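Long-range contacts in leucine aminopeptidase 2, chloroplastic (Streptomyces sp. BC16019, PDB 5LHJ), which takes part in bottromycin maturation as an M17-family metalloaminopeptidase, and probably removes unsubstituted amino acids from the N-termini of peptides: residues R232-P237 / L313-P318; L254-V259 / S365-D370; L301-R306 / T492-S497. All coordinates share one frame; numbering follows the deposited sequence.

In the fold
Contacts 1, 2 and 3 all bear on the mixed sheet of the M17 catalytic domain, and they illustrate how such a domain is tied together by segments distant in sequence. Along the chain the first partners come in the order 232-237, 254-259 and 301-306, followed by 313-318, 365-370 and 492-497, so the three pairings interlock. Contacts 2 and 3 touch, their centres about 12 Å apart, where strand 255-263 meets the start of strand 306-316 and helix 486-498. Contact 1 lies at the far end of strand 306-316, its centre about 27 Å from that of contact 2 and 35 Å from that of contact 3, close to the metal site and the subunit interface.

Contact 1: R232-P237 / L313-P318; sequences RGSAEP and LAENMP
S234 and E315 form the tight centre of this contact, joined by a very short hydrogen bond of 2.5 Å from S234 OG to E315 OE1. OG stands anti to its own backbone N (chi1 179°), and it also accepts from E236 N at 2.9 Å, closing an ST turn; one hydroxyl thus fixes the loop and grips the carboxylate. Beside it, S234 CB packs against M317 CG at 3.8 Å. G233 lies slightly farther off, its CA 4.1 Å from M317 O, with which a CB would collide.

Water takes over where the two backbones do not meet directly. One molecule accepts from S234 N and from M317 N, and lies 2.8 Å from E315 O, to which it donates. A second accepts from E315 N and donates to E236 O at 2.8 Å. The looser, more open side belongs to A235, P237 and the end of E236: E236 CG skirts the E315 carboxylate, but its chain is bent at chi2, the end leads away, and E236 OE2 lies 5.6 Å from E315 OE2. R324 of the second subunit makes a salt bridge with E315 OE2, which would help to offset these like charges.

The loop follows helix 225-231 and leads into strand 239-245, while E236 and P237 rest on helix 193-207. Strand 306-316 pairs through L313 with R239, and N316 ND2 bonds to the manganese ligand D266.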
loop_
_atom_site.group_PDB
_atom_site.type_symbol
_atom_site.label_atom_id
_atom_site.label_comp_id
_atom_site.label_asym_id
_atom_site.label_seq_id
_atom_site.Cartn_x
_atom_site.Cartn_y
_atom_site.Cartn_z
ATOM N N ARG A 232 -27.065 -5.435 12.626
ATOM C CA ARG A 232 -27.986 -4.308 12.447
ATOM C C ARG A 232 -27.752 -3.431 11.213
ATOM O O ARG A 232 -28.708 -2.849 10.699
ATOM C CB ARG A 232 -28.043 -3.439 13.694
ATOM C CG ARG A 232 -26.890 -2.499 13.905
ATOM C CD ARG A 232 -27.264 -1.507 14.999
ATOM N NE ARG A 232 -26.245 -0.490 15.229
ATOM C CZ ARG A 232 -25.148 -0.655 15.967
ATOM N NH1 ARG A 232 -24.868 -1.835 16.542
ATOM N NH2 ARG A 232 -24.320 0.370 16.131
ATOM N N GLY A 233 -26.504 -3.313 10.751
ATOM C CA GLY A 233 -26.223 -2.470 9.571
ATOM C C GLY A 233 -26.925 -2.936 8.296
ATOM O O GLY A 233 -27.421 -2.132 7.495
ATOM N N SER A 234 -26.965 -4.253 8.114
ATOM C CA SER A 234 -27.593 -4.871 6.960
ATOM C C SER A 234 -29.085 -4.585 6.861
ATOM O O SER A 234 -29.767 -4.481 7.869
ATOM C CB SER A 234 -27.386 -6.387 7.018
ATOM O OG SER A 234 -28.005 -7.023 5.913
ATOM N N ALA A 235 -29.580 -4.481 5.632
ATOM C CA ALA A 235 -31.027 -4.483 5.356
ATOM C C ALA A 235 -31.683 -5.822 5.730
ATOM O O ALA A 235 -32.898 -5.865 5.966
ATOM C CB ALA A 235 -31.292 -4.182 3.887
ATOM N N GLU A 236 -30.904 -6.901 5.762
ATOM C CA GLU A 236 -31.434 -8.219 6.156
ATOM C C GLU A 236 -31.407 -8.376 7.679
ATOM O O GLU A 236 -30.384 -8.111 8.323
ATOM C CB GLU A 236 -30.636 -9.344 5.487
ATOM C CG GLU A 236 -30.747 -9.381 3.980
ATOM C CD GLU A 236 -32.141 -9.717 3.492
ATOM O OE1 GLU A 236 -32.875 -10.428 4.214
ATOM O OE2 GLU A 236 -32.510 -9.273 2.390
ATOM N N PRO A 237 -32.531 -8.789 8.285
ATOM C CA PRO A 237 -32.525 -8.953 9.732
ATOM C C PRO A 237 -31.821 -10.263 10.135
ATOM O O PRO A 237 -31.859 -11.223 9.369
ATOM C CB PRO A 237 -34.018 -9.018 10.070
ATOM C CG PRO A 237 -34.620 -9.640 8.866
ATOM C CD PRO A 237 -33.867 -9.043 7.711
ATOM N N LEU A 313 -27.280 -16.320 12.661
ATOM C CA LEU A 313 -27.249 -15.979 11.239
ATOM C C LEU A 313 -27.383 -14.472 11.053
ATOM O O LEU A 313 -28.305 -13.867 11.585
ATOM C CB LEU A 313 -28.390 -16.696 10.503
ATOM C CG LEU A 313 -28.646 -18.169 10.822
ATOM C CD1 LEU A 313 -29.787 -18.698 9.964
ATOM C CD2 LEU A 313 -27.421 -19.025 10.579
ATOM N N ALA A 314 -26.473 -13.870 10.296
ATOM C CA ALA A 314 -26.498 -12.418 10.064
ATOM C C ALA A 314 -25.637 -12.025 8.879
ATOM O O ALA A 314 -24.824 -12.816 8.413
ATOM C CB ALA A 314 -26.031 -11.675 11.313
ATOM N N GLU A 315 -25.840 -10.803 8.387
ATOM C CA GLU A 315 -24.903 -10.156 7.464
ATOM C C GLU A 315 -24.110 -9.081 8.212
ATOM O O GLU A 315 -24.638 -8.461 9.119
ATOM C CB GLU A 315 -25.616 -9.483 6.300
ATOM C CG GLU A 315 -26.321 -10.387 5.305
ATOM C CD GLU A 315 -26.815 -9.626 4.078
ATOM O OE1 GLU A 315 -26.974 -8.378 4.141
ATOM O OE2 GLU A 315 -27.055 -10.269 3.034
ATOM N N ASN A 316 -22.855 -8.873 7.823
ATOM C CA ASN A 316 -22.023 -7.779 8.341
ATOM C C ASN A 316 -21.814 -6.762 7.204
ATOM O O ASN A 316 -21.035 -7.018 6.281
ATOM C CB ASN A 316 -20.683 -8.343 8.832
ATOM C CG ASN A 316 -19.819 -7.305 9.551
ATOM O OD1 ASN A 316 -20.313 -6.296 10.037
ATOM N ND2 ASN A 316 -18.530 -7.571 9.634
ATOM N N MET A 317 -22.528 -5.634 7.254
ATOM C CA MET A 317 -22.551 -4.650 6.160
ATOM C C MET A 317 -22.226 -3.245 6.667
ATOM O O MET A 317 -22.545 -2.926 7.804
ATOM C CB MET A 317 -23.953 -4.608 5.519
ATOM C CG MET A 317 -24.405 -5.867 4.793
ATOM S SD MET A 317 -23.584 -6.025 3.203
ATOM C CE MET A 317 -24.746 -5.263 2.080
ATOM N N PRO A 318 -21.613 -2.393 5.817
ATOM C CA PRO A 318 -21.514 -0.975 6.156
ATOM C C PRO A 318 -22.851 -0.275 5.864
ATOM O O PRO A 318 -23.577 -0.659 4.936
ATOM C CB PRO A 318 -20.425 -0.476 5.204
ATOM C CG PRO A 318 -20.658 -1.280 3.968
ATOM C CD PRO A 318 -21.203 -2.630 4.421
HETATM O O HOH W 1 -24.643 -5.665 9.381
HETATM O O HOH W 2 -28.075 -9.196 9.456
#

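Contact 2: L254-V259 / S365-D370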
loop_
_atom_site.group_PDB
_atom_site.type_symbol
_atom_site.label_atom_id
_atom_site.label_comp_id
_atom_site.label_asym_id
_atom_site.label_seq_id
_atom_site.Cartn_x
_atom_site.Cartn_y
_atom_site.Cartn_z
ATOM N N LEU A 254 -25.456 -38.805 27.062
ATOM C CA LEU A 254 -24.544 -37.722 26.667
ATOM C C LEU A 254 -25.289 -36.754 25.742
ATOM O O LEU A 254 -25.962 -37.188 24.808
ATOM C CB LEU A 254 -23.306 -38.296 25.975
ATOM C CG LEU A 254 -22.153 -37.350 25.627
ATOM C CD1 LEU A 254 -21.467 -36.811 26.875
ATOM C CD2 LEU A 254 -21.123 -38.059 24.754
ATOM N N THR A 255 -25.178 -35.453 26.027
ATOM C CA THR A 255 -25.787 -34.397 25.213
ATOM C C THR A 255 -24.696 -33.457 24.720
ATOM O O THR A 255 -23.966 -32.903 25.537
ATOM C CB THR A 255 -26.836 -33.608 26.011
ATOM O OG1 THR A 255 -27.917 -34.496 26.354
ATOM C CG2 THR A 255 -27.395 -32.442 25.188
ATOM N N VAL A 256 -24.603 -33.287 23.399
ATOM C CA VAL A 256 -23.556 -32.471 22.778
ATOM C C VAL A 256 -24.186 -31.234 22.134
ATOM O O VAL A 256 -25.180 -31.338 21.405
ATOM C CB VAL A 256 -22.775 -33.293 21.716
ATOM C CG1 VAL A 256 -21.722 -32.435 21.001
ATOM C CG2 VAL A 256 -22.117 -34.505 22.362
ATOM N N GLY A 257 -23.605 -30.064 22.414
ATOM C CA GLY A 257 -23.984 -28.806 21.778
ATOM C C GLY A 257 -23.000 -28.457 20.677
ATOM O O GLY A 257 -21.800 -28.496 20.914
ATOM N N LEU A 258 -23.506 -28.147 19.481
ATOM C CA LEU A 258 -22.689 -27.679 18.360
ATOM C C LEU A 258 -23.090 -26.241 18.048
ATOM O O LEU A 258 -24.280 -25.945 17.901
ATOM C CB LEU A 258 -22.910 -28.527 17.096
ATOM C CG LEU A 258 -22.652 -30.034 17.202
ATOM C CD1 LEU A 258 -22.943 -30.723 15.878
ATOM C CD2 LEU A 258 -21.222 -30.306 17.658
ATOM N N VAL A 259 -22.105 -25.356 17.949
ATOM C CA VAL A 259 -22.342 -23.950 17.666
ATOM C C VAL A 259 -21.682 -23.637 16.329
ATOM O O VAL A 259 -20.481 -23.846 16.189
ATOM C CB VAL A 259 -21.750 -23.040 18.766
ATOM C CG1 VAL A 259 -21.941 -21.570 18.413
ATOM C CG2 VAL A 259 -22.386 -23.360 20.110
ATOM N N SER A 365 -25.952 -29.474 28.365
ATOM C CA SER A 365 -24.954 -30.089 27.466
ATOM C C SER A 365 -23.686 -30.521 28.182
ATOM O O SER A 365 -23.118 -29.771 28.955
ATOM C CB SER A 365 -24.616 -29.160 26.313
ATOM O OG SER A 365 -25.684 -29.204 25.394
ATOM N N ASP A 366 -23.272 -31.754 27.928
ATOM C CA ASP A 366 -22.089 -32.321 28.539
ATOM C C ASP A 366 -20.828 -31.776 27.876
ATOM O O ASP A 366 -19.769 -31.821 28.489
ATOM C CB ASP A 366 -22.078 -33.850 28.407
ATOM C CG ASP A 366 -23.199 -34.513 29.185
ATOM O OD1 ASP A 366 -23.104 -34.567 30.429
ATOM O OD2 ASP A 366 -24.167 -34.987 28.546
ATOM N N LEU A 367 -20.948 -31.304 26.628
ATOM C CA LEU A 367 -19.808 -30.863 25.818
ATOM C C LEU A 367 -20.315 -29.844 24.797
ATOM O O LEU A 367 -21.413 -30.001 24.284
ATOM C CB LEU A 367 -19.193 -32.068 25.080
ATOM C CG LEU A 367 -18.412 -31.800 23.778
ATOM C CD1 LEU A 367 -17.078 -31.152 24.095
ATOM C CD2 LEU A 367 -18.192 -33.042 22.949
ATOM N N VAL A 368 -19.521 -28.816 24.509
ATOM C CA VAL A 368 -19.864 -27.851 23.450
ATOM C C VAL A 368 -18.728 -27.759 22.438
ATOM O O VAL A 368 -17.581 -27.567 22.822
ATOM C CB VAL A 368 -20.159 -26.454 24.034
ATOM C CG1 VAL A 368 -20.436 -25.433 22.927
ATOM C CG2 VAL A 368 -21.340 -26.536 24.992
ATOM N N VAL A 369 -19.049 -27.878 21.152
ATOM C CA VAL A 369 -18.060 -27.735 20.078
ATOM C C VAL A 369 -18.525 -26.607 19.165
ATOM O O VAL A 369 -19.644 -26.647 18.680
ATOM C CB VAL A 369 -17.893 -29.029 19.260
ATOM C CG1 VAL A 369 -16.931 -28.819 18.076
ATOM C CG2 VAL A 369 -17.403 -30.164 20.150
ATOM N N ASP A 370 -17.682 -25.594 18.949
ATOM C CA ASP A 370 -18.009 -24.555 17.972
ATOM C C ASP A 370 -17.185 -24.735 16.706
ATOM O O ASP A 370 -16.052 -25.225 16.755
ATOM C CB ASP A 370 -17.900 -23.147 18.552
ATOM C CG ASP A 370 -16.497 -22.638 18.613
ATOM O OD1 ASP A 370 -15.938 -22.246 17.545
ATOM O OD2 ASP A 370 -15.957 -22.581 19.730
#
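T255 and D366 open a parallel strand pairing within the mixed sheet of the M17 catalytic domain, and they are joined by two hydrogen bonds. T255 N donates to D366 OD2 (2.8 Å, 161°), meeting the lone pair directed away from the other carboxylate oxygen, and D366 N donates to T255 O at 2.7 Å. D366 CG stands anti to its carbonyl carbon (chi1 -66°), on the side of T255, and the side chain supplies the acceptor where the regular ladder begins. An alanine in place of D366 would probably leave T255 N without this mate and let the strand start fray, although the packing of CB on L254 CD1 would remain.

Beyond this start the backbone takes over. G257 N reaches L367 O at 2.9 Å in an almost straight bond (176°), V369 N returns to G257 O at 2.8 Å, and V259 N bonds to V369 O at 2.9 Å. V256 and L367 lie side by side on one face, with V256 CG1 4.1 Å from L367 CD2, and L258 CD2 rests against V369 CB in the same manner. On the opposite face V259 CG2 meets V368 CG1 at 4.0 Å.

The next shell positions both faces. Helix 486-498 packs on V256 and L367 through L493 and L496, and helix 345-358 lies against V259 and V368. Strand 306-316 bonds to V256 and L258 from the neighbouring position in the sheet. Last comes D370, whose CB touches V259 CB at 3.9 Å while its carboxylate leads away, OD1 accepting from H460 ND1 and OD2 from W458 NE1.

Contact 3: L301-R306 / T492-S497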
loop_
_atom_site.group_PDB
_atom_site.type_symbol
_atom_site.label_atom_id
_atom_site.label_comp_id
_atom_site.label_asym_id
_atom_site.label_seq_id
_atom_site.Cartn_x
_atom_site.Cartn_y
_atom_site.Cartn_z
ATOM N N LEU A 301 -27.917 -42.341 10.576
ATOM C CA LEU A 301 -26.926 -43.154 11.294
ATOM C C LEU A 301 -27.497 -43.759 12.568
ATOM O O LEU A 301 -27.053 -44.822 13.002
ATOM C CB LEU A 301 -25.683 -42.326 11.631
ATOM C CG LEU A 301 -24.938 -41.721 10.439
ATOM C CD1 LEU A 301 -23.811 -40.803 10.901
ATOM C CD2 LEU A 301 -24.404 -42.790 9.489
ATOM N N GLY A 302 -28.469 -43.081 13.172
ATOM C CA GLY A 302 -29.115 -43.555 14.387
ATOM C C GLY A 302 -28.202 -43.655 15.591
ATOM O O GLY A 302 -28.221 -44.664 16.297
ATOM N N LEU A 303 -27.406 -42.612 15.843
ATOM C CA LEU A 303 -26.500 -42.602 16.991
ATOM C C LEU A 303 -27.272 -42.409 18.285
ATOM O O LEU A 303 -28.198 -41.602 18.315
ATOM C CB LEU A 303 -25.459 -41.482 16.875
ATOM C CG LEU A 303 -24.479 -41.546 15.712
ATOM C CD1 LEU A 303 -23.500 -40.384 15.828
ATOM C CD2 LEU A 303 -23.744 -42.875 15.692
ATOM N N PRO A 304 -26.890 -43.135 19.359
ATOM C CA PRO A 304 -27.518 -42.976 20.675
ATOM C C PRO A 304 -26.923 -41.778 21.417
ATOM O O PRO A 304 -26.186 -41.935 22.391
ATOM C CB PRO A 304 -27.184 -44.307 21.367
ATOM C CG PRO A 304 -25.831 -44.641 20.831
ATOM C CD PRO A 304 -25.861 -44.200 19.390
ATOM N N LEU A 305 -27.255 -40.585 20.929
ATOM C CA LEU A 305 -26.628 -39.345 21.369
ATOM C C LEU A 305 -27.563 -38.192 21.064
ATOM O O LEU A 305 -28.069 -38.089 19.950
ATOM C CB LEU A 305 -25.307 -39.144 20.602
ATOM C CG LEU A 305 -24.380 -38.004 20.997
ATOM C CD1 LEU A 305 -23.785 -38.284 22.360
ATOM C CD2 LEU A 305 -23.261 -37.832 19.978
ATOM N N ARG A 306 -27.789 -37.331 22.049
ATOM C CA ARG A 306 -28.574 -36.125 21.856
ATOM C C ARG A 306 -27.631 -35.023 21.370
ATOM O O ARG A 306 -26.590 -34.805 21.974
ATOM C CB ARG A 306 -29.213 -35.706 23.165
ATOM C CG ARG A 306 -30.209 -34.574 23.047
ATOM C CD ARG A 306 -30.858 -34.356 24.405
ATOM N NE ARG A 306 -31.934 -33.373 24.357
ATOM C CZ ARG A 306 -32.575 -32.888 25.429
ATOM N NH1 ARG A 306 -32.260 -33.286 26.668
ATOM N NH2 ARG A 306 -33.550 -31.988 25.261
ATOM N N THR A 492 -16.573 -37.539 14.980
ATOM C CA THR A 492 -16.477 -37.149 16.390
ATOM C C THR A 492 -17.718 -37.582 17.170
ATOM O O THR A 492 -17.615 -38.192 18.241
ATOM C CB THR A 492 -16.258 -35.638 16.531
ATOM O OG1 THR A 492 -15.041 -35.287 15.863
ATOM C CG2 THR A 492 -16.170 -35.223 17.978
ATOM N N LEU A 493 -18.885 -37.297 16.612
ATOM C CA LEU A 493 -20.139 -37.664 17.269
ATOM C C LEU A 493 -20.276 -39.192 17.389
ATOM O O LEU A 493 -20.776 -39.681 18.415
ATOM C CB LEU A 493 -21.324 -37.059 16.527
ATOM C CG LEU A 493 -21.374 -35.524 16.560
ATOM C CD1 LEU A 493 -22.349 -34.999 15.524
ATOM C CD2 LEU A 493 -21.724 -34.988 17.938
ATOM N N ARG A 494 -19.832 -39.933 16.361
ATOM C CA ARG A 494 -19.832 -41.415 16.402
ATOM C C ARG A 494 -18.976 -41.924 17.565
ATOM O O ARG A 494 -19.429 -42.759 18.364
ATOM C CB ARG A 494 -19.336 -42.024 15.082
ATOM C CG ARG A 494 -20.326 -41.909 13.921
ATOM C CD ARG A 494 -19.718 -42.292 12.574
ATOM N NE ARG A 494 -19.492 -43.736 12.475
ATOM C CZ ARG A 494 -20.389 -44.647 12.088
ATOM N NH1 ARG A 494 -21.630 -44.311 11.720
ATOM N NH2 ARG A 494 -20.034 -45.934 12.058
ATOM N N ALA A 495 -17.758 -41.405 17.673
ATOM C CA ALA A 495 -16.848 -41.788 18.762
ATOM C C ALA A 495 -17.402 -41.437 20.143
ATOM O O ALA A 495 -17.331 -42.261 21.056
ATOM C CB ALA A 495 -15.474 -41.174 18.567
ATOM N N LEU A 496 -17.968 -40.241 20.293
ATOM C CA LEU A 496 -18.562 -39.824 21.569
ATOM C C LEU A 496 -19.756 -40.700 21.961
ATOM O O LEU A 496 -19.940 -40.995 23.142
ATOM C CB LEU A 496 -18.993 -38.356 21.531
ATOM C CG LEU A 496 -17.855 -37.325 21.467
ATOM C CD1 LEU A 496 -18.414 -35.954 21.144
ATOM C CD2 LEU A 496 -17.068 -37.283 22.769
ATOM N N SER A 497 -20.546 -41.112 20.974
ATOM C CA SER A 497 -21.728 -41.954 21.219
ATOM C C SER A 497 -21.354 -43.361 21.691
ATOM O O SER A 497 -22.112 -43.979 22.434
ATOM C CB SER A 497 -22.617 -42.045 19.974
ATOM O OG SER A 497 -22.072 -42.928 19.004
#
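L305 and S497 bring the two backbones nearest, with CA atoms 5.6 Å apart. The segment 301-306 leaves helix 286-301 at G302, which has positive phi (64°), and then folds through an inverse gamma turn centred on P304, closed by a weak bond from L305 N to L303 O. Its partner is a plain helical stretch of 486-498.

The turn presents leucines to the helix. L303 forks against it, CD1 3.7 Å from R494 N and CD2 3.7 Å from S497 OG. L305 CD2 sits 3.5 Å from L493 O and 3.8 Å from L493 CD2, the two leucine side chains crossing at about a right angle. P304 CD meets S497 CB at 3.9 Å. At the outer end L301 CD2 lies near R494 NH1, approaching the guanidinium obliquely.

No hydrogen bond joins the two segments. S497 OG, set between its backbone N and carbonyl carbon (chi1 77°), donates to R494 O of its own helix at 2.7 Å, and R494 has a long, weak ion pair with E169. The helix is thus fitted to the loop by apolar shape, in a layer that L298 and V256 continue inward.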